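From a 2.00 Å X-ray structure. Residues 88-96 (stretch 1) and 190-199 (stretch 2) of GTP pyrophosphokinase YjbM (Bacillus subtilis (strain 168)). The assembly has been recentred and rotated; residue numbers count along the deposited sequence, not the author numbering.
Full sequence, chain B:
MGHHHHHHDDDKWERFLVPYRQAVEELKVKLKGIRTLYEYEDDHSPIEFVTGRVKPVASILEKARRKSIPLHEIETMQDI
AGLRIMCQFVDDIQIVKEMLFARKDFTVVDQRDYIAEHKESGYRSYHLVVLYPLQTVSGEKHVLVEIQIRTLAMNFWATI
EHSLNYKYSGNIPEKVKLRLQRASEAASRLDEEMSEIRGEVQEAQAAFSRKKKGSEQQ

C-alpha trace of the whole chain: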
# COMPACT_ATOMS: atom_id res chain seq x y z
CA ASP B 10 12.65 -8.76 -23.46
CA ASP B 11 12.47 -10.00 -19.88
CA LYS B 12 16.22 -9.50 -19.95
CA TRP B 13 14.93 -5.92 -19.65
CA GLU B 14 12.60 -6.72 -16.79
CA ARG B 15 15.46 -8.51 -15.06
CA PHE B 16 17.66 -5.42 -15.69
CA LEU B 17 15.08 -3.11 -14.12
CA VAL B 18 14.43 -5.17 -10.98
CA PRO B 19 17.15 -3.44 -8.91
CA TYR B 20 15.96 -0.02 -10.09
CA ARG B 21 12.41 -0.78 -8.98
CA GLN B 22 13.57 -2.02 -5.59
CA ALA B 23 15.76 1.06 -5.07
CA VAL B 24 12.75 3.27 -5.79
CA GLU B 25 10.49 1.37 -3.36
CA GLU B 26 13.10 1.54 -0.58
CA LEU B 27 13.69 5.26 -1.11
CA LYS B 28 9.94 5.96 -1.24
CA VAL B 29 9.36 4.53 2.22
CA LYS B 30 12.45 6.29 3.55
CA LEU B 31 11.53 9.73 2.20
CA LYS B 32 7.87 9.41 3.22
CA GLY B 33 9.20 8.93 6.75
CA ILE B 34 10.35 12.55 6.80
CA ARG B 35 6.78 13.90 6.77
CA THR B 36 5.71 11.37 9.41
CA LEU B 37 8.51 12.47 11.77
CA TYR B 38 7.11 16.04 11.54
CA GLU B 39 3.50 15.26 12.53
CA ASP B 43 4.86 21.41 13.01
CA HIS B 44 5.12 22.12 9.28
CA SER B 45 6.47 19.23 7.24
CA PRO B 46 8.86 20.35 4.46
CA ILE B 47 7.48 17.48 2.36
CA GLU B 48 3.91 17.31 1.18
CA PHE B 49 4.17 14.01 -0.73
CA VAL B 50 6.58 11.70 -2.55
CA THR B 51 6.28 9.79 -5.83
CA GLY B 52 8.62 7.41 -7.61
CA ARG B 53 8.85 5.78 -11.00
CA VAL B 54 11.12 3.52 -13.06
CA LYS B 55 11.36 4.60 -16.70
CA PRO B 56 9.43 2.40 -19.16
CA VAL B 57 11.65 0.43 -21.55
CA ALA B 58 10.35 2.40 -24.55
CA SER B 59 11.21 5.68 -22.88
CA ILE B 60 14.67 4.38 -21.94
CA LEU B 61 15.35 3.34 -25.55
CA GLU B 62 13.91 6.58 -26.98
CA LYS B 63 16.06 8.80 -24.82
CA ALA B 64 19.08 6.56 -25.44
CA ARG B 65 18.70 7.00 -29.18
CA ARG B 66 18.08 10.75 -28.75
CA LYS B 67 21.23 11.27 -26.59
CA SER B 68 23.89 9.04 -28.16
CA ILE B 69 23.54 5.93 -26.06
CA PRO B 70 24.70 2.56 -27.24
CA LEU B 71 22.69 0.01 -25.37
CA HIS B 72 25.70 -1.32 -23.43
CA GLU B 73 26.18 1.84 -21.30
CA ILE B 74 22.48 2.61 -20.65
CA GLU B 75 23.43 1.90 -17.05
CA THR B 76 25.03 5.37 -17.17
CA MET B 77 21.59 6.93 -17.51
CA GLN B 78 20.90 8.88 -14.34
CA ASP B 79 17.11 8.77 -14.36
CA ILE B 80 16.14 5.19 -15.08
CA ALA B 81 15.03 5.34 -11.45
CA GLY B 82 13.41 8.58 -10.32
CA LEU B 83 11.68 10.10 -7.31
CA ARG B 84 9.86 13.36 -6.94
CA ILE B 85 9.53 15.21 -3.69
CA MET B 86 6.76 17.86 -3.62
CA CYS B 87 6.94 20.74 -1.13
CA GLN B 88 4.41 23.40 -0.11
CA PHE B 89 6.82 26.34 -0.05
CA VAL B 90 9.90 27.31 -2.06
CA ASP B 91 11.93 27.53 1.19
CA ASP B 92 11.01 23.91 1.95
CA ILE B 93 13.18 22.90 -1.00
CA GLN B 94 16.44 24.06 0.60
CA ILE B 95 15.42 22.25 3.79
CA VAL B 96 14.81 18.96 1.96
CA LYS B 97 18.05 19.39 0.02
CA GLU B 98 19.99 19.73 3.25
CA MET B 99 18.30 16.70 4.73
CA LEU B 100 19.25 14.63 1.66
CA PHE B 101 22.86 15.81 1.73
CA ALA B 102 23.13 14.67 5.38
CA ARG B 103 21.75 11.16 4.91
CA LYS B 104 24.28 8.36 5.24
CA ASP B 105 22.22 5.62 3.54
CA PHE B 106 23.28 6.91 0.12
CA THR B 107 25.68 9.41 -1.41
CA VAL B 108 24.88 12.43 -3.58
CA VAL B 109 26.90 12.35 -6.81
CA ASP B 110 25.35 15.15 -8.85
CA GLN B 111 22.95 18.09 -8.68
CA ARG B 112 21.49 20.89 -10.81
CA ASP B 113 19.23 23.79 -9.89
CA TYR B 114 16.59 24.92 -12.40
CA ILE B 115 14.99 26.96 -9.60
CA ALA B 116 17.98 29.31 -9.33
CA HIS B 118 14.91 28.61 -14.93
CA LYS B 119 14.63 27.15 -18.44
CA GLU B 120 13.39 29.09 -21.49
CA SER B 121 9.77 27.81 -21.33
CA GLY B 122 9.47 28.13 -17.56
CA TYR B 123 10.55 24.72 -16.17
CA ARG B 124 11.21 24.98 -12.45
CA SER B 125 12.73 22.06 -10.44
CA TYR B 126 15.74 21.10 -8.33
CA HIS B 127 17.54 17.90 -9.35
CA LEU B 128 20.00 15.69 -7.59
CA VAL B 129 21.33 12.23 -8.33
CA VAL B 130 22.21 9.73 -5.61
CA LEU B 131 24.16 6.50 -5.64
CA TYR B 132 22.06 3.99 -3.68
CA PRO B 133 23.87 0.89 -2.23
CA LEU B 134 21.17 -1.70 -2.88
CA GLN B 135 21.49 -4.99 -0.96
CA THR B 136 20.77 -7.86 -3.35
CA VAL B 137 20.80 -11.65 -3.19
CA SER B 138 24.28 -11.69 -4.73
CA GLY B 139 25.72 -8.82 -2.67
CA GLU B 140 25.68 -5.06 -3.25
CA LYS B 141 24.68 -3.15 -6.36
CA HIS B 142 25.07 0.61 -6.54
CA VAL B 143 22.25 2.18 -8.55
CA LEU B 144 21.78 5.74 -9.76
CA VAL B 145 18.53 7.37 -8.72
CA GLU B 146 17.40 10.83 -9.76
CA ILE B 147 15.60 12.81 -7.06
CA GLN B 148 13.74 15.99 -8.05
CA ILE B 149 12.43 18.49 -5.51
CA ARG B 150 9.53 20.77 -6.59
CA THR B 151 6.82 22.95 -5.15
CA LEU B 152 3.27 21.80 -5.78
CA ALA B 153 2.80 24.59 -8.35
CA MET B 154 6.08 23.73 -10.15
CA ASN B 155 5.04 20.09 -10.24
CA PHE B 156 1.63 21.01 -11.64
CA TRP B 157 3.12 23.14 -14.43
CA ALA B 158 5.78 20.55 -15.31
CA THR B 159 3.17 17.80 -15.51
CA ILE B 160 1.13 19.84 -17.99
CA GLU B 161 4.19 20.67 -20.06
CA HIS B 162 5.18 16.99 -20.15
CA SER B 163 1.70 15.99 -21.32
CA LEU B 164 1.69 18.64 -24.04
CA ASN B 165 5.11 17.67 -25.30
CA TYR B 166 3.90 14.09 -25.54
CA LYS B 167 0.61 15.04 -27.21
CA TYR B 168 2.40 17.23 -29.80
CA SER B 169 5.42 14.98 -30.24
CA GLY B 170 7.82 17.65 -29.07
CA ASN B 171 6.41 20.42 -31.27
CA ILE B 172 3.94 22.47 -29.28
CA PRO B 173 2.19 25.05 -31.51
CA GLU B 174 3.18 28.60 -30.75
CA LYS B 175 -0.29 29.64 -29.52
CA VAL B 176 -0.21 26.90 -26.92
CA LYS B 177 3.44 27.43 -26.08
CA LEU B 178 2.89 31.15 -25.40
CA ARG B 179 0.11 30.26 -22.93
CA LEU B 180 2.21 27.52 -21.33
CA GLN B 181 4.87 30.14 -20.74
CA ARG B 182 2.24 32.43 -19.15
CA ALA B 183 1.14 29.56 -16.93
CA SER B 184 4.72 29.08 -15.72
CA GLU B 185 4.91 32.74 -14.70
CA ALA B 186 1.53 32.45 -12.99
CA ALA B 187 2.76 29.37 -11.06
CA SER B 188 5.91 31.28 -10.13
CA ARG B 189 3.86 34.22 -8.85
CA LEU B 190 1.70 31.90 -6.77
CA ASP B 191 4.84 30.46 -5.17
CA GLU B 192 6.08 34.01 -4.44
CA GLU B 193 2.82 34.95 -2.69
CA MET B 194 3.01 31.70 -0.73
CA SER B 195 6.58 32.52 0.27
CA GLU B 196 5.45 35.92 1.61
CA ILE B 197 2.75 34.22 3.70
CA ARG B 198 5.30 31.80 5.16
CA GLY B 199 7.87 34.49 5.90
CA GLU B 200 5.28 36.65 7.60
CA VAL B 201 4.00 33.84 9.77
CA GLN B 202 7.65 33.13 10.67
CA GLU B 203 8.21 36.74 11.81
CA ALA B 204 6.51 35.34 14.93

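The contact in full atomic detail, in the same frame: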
# COMPACT_ATOMS: atom_id res chain seq x y z
N GLN B 88 5.37 22.30 -0.13
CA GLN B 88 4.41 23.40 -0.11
C GLN B 88 5.02 24.74 -0.46
O GLN B 88 4.46 25.50 -1.24
CB GLN B 88 3.78 23.47 1.27
CG GLN B 88 2.46 24.16 1.34
CD GLN B 88 1.72 23.75 2.59
OE1 GLN B 88 2.17 24.02 3.70
NE2 GLN B 88 0.59 23.08 2.42
N PHE B 89 6.18 25.03 0.12
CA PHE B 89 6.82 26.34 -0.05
C PHE B 89 8.20 26.23 -0.70
O PHE B 89 8.91 25.22 -0.52
CB PHE B 89 6.97 27.05 1.31
CG PHE B 89 5.67 27.29 2.01
CD1 PHE B 89 4.86 28.36 1.65
CD2 PHE B 89 5.24 26.44 3.02
CE1 PHE B 89 3.65 28.58 2.30
CE2 PHE B 89 4.03 26.66 3.67
CZ PHE B 89 3.23 27.73 3.31
N VAL B 90 8.59 27.26 -1.44
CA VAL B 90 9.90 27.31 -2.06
C VAL B 90 11.03 27.10 -1.03
O VAL B 90 12.01 26.41 -1.33
CB VAL B 90 10.10 28.65 -2.80
CG1 VAL B 90 11.55 28.85 -3.18
CG2 VAL B 90 9.22 28.70 -4.03
N ASP B 91 10.87 27.66 0.17
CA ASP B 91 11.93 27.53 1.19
C ASP B 91 12.03 26.09 1.73
O ASP B 91 13.05 25.69 2.29
CB ASP B 91 11.70 28.51 2.34
CG ASP B 91 13.01 28.98 2.95
OD1 ASP B 91 13.61 28.23 3.75
OD2 ASP B 91 13.45 30.11 2.62
N ASP B 92 10.96 25.32 1.57
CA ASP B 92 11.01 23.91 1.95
C ASP B 92 12.02 23.15 1.12
O ASP B 92 12.55 22.14 1.57
CB ASP B 92 9.64 23.25 1.80
CG ASP B 92 8.66 23.71 2.84
OD1 ASP B 92 9.14 24.09 3.94
OD2 ASP B 92 7.44 23.67 2.58
N ILE B 93 12.29 23.62 -0.09
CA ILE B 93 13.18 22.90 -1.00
C ILE B 93 14.61 22.86 -0.46
O ILE B 93 15.24 21.82 -0.44
CB ILE B 93 13.13 23.50 -2.40
CG1 ILE B 93 11.74 23.26 -2.98
CG2 ILE B 93 14.17 22.87 -3.32
CD1 ILE B 93 11.50 23.93 -4.29
N GLN B 94 15.10 24.00 0.03
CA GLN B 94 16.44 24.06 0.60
C GLN B 94 16.53 23.16 1.83
O GLN B 94 17.56 22.53 2.05
CB GLN B 94 16.81 25.51 0.95
CG GLN B 94 18.23 25.68 1.49
CD GLN B 94 19.30 25.26 0.50
OE1 GLN B 94 19.13 25.36 -0.71
NE2 GLN B 94 20.41 24.75 1.03
N ILE B 95 15.46 23.10 2.61
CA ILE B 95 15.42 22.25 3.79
C ILE B 95 15.53 20.77 3.41
O ILE B 95 16.34 20.05 3.98
CB ILE B 95 14.12 22.49 4.60
CG1 ILE B 95 14.16 23.90 5.23
CG2 ILE B 95 13.96 21.44 5.68
CD1 ILE B 95 12.89 24.29 5.93
N VAL B 96 14.77 20.35 2.40
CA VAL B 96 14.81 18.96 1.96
C VAL B 96 16.18 18.63 1.38
O VAL B 96 16.77 17.56 1.68
CB VAL B 96 13.70 18.64 0.92
CG1 VAL B 96 13.87 17.24 0.36
CG2 VAL B 96 12.32 18.81 1.54
N LEU B 190 2.39 32.55 -7.88
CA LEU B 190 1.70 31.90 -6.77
C LEU B 190 2.71 31.48 -5.71
O LEU B 190 2.47 31.70 -4.53
CB LEU B 190 0.89 30.70 -7.27
CG LEU B 190 0.25 29.80 -6.21
CD1 LEU B 190 -0.65 30.62 -5.29
CD2 LEU B 190 -0.53 28.67 -6.86
N ASP B 191 3.82 30.88 -6.13
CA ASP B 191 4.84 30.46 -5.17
C ASP B 191 5.41 31.67 -4.41
O ASP B 191 5.65 31.57 -3.21
CB ASP B 191 5.97 29.68 -5.86
CG ASP B 191 5.65 28.19 -5.99
OD1 ASP B 191 4.79 27.68 -5.23
OD2 ASP B 191 6.24 27.53 -6.88
N GLU B 192 5.58 32.80 -5.09
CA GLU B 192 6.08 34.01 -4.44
C GLU B 192 5.13 34.50 -3.35
O GLU B 192 5.56 34.83 -2.25
CB GLU B 192 6.30 35.14 -5.46
CG GLU B 192 7.42 34.90 -6.45
CD GLU B 192 7.44 35.93 -7.59
OE1 GLU B 192 6.75 36.97 -7.49
OE2 GLU B 192 8.15 35.70 -8.60
N GLU B 193 3.83 34.52 -3.66
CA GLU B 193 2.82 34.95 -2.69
C GLU B 193 2.79 33.99 -1.51
O GLU B 193 2.62 34.40 -0.37
CB GLU B 193 1.43 35.02 -3.33
CG GLU B 193 1.27 36.04 -4.44
CD GLU B 193 1.71 37.45 -4.03
OE1 GLU B 193 1.49 37.85 -2.87
OE2 GLU B 193 2.26 38.16 -4.90
N MET B 194 2.95 32.71 -1.79
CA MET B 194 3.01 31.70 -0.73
C MET B 194 4.23 31.94 0.15
O MET B 194 4.14 31.86 1.38
CB MET B 194 3.05 30.28 -1.33
CG MET B 194 1.71 29.80 -1.89
SD MET B 194 0.36 29.85 -0.70
CE MET B 194 -0.99 29.13 -1.62
N SER B 195 5.35 32.27 -0.48
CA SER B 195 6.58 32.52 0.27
C SER B 195 6.41 33.70 1.24
O SER B 195 6.90 33.64 2.37
CB SER B 195 7.74 32.80 -0.68
OG SER B 195 8.20 31.59 -1.26
N GLU B 196 5.71 34.74 0.79
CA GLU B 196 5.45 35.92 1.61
C GLU B 196 4.58 35.56 2.81
O GLU B 196 4.79 36.05 3.92
CB GLU B 196 4.74 37.01 0.81
CG GLU B 196 5.52 37.66 -0.32
CD GLU B 196 6.69 38.51 0.16
OE1 GLU B 196 6.76 38.81 1.37
OE2 GLU B 196 7.51 38.91 -0.70
N ILE B 197 3.57 34.72 2.59
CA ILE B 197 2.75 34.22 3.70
C ILE B 197 3.60 33.50 4.73
O ILE B 197 3.52 33.80 5.92
CB ILE B 197 1.64 33.25 3.23
CG1 ILE B 197 0.61 33.97 2.36
CG2 ILE B 197 0.95 32.63 4.43
CD1 ILE B 197 -0.51 33.07 1.92
N ARG B 198 4.44 32.58 4.27
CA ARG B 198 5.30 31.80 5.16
C ARG B 198 6.26 32.68 5.96
O ARG B 198 6.42 32.51 7.16
CB ARG B 198 6.10 30.75 4.36
CG ARG B 198 7.00 29.85 5.22
CD ARG B 198 8.08 29.19 4.36
NE ARG B 198 9.00 28.34 5.11
CZ ARG B 198 8.84 27.04 5.36
NH1 ARG B 198 7.78 26.40 4.89
NH2 ARG B 198 9.75 26.39 6.06
N GLY B 199 6.89 33.63 5.27
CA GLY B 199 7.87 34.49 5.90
C GLY B 199 7.24 35.38 6.96
O GLY B 199 7.83 35.68 8.00
O HOH W 1 4.58 27.76 -2.73
O HOH W 2 6.68 29.25 -1.52
O HOH W 3 9.17 29.80 0.90

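The sharpest polar link between these two stretches is one salt bridge; three waters make the rest of the polar connections, and one aromatic ring packs between them. The helix that contains Ile93 and the helix of 190-199 run at 76° to each other, their axes 10.7 Å apart at closest approach, and the backbones come nearest at Phe89 and Ser195, whose CA atoms lie 6.2 Å apart. The contact buries 433 Å² over both sides; Arg198 and Phe89 lose the most surface to the other stretch, 117 and 90 Å². The Phe89 ring, chi1 in m, reaches the 190-199 helix: its CD1 is 4.0 Å from Met194 CB, its CE1 is 3.4 Å from Met194 O, and Arg198 CB sits over one face, 4.0 Å from the ring centroid in a CH-pi contact. A flat aromatic residue suits this buried place because it can pack against backbone and aliphatic carbons together.

Arg198, with chi1 to chi3 all t, extends past the ring so that NH1 lies 3.2 Å from Phe89 CD2 and makes a salt bridge with Asp92, 2.8 Å from OD1. Asp92 CB points sideways, but its carboxylate comes nearer, and OD2 accepts a hydrogen bond from Phe89 N (3.1 Å); the same acid thus ties down the turn and neutralises the arginine. Asp91 CB (3.9 Å from Arg198 NE) and Ile95 CD1 (3.8 Å from Arg198 NH2) lie on the same side of the guanidinium plane, adding carbon contacts to it.

Beside the ring, water fills the gap. One water donates to both Gln88 O (2.7 Å) and Asp191 OD1 (2.5 Å); a second accepts from Val90 N (2.8 Å), donates to Asp191 O (3.0 Å) and bonds Ser195 OG (2.8 Å); a third links Asp91 N (2.8 Å) to Ser195 OG (3.0 Å). The small serine hydroxyl thus serves two waters that accept from the amides of Val90 and Asp91, while Val90 CG2 packs 3.9 Å from Asp191 CB.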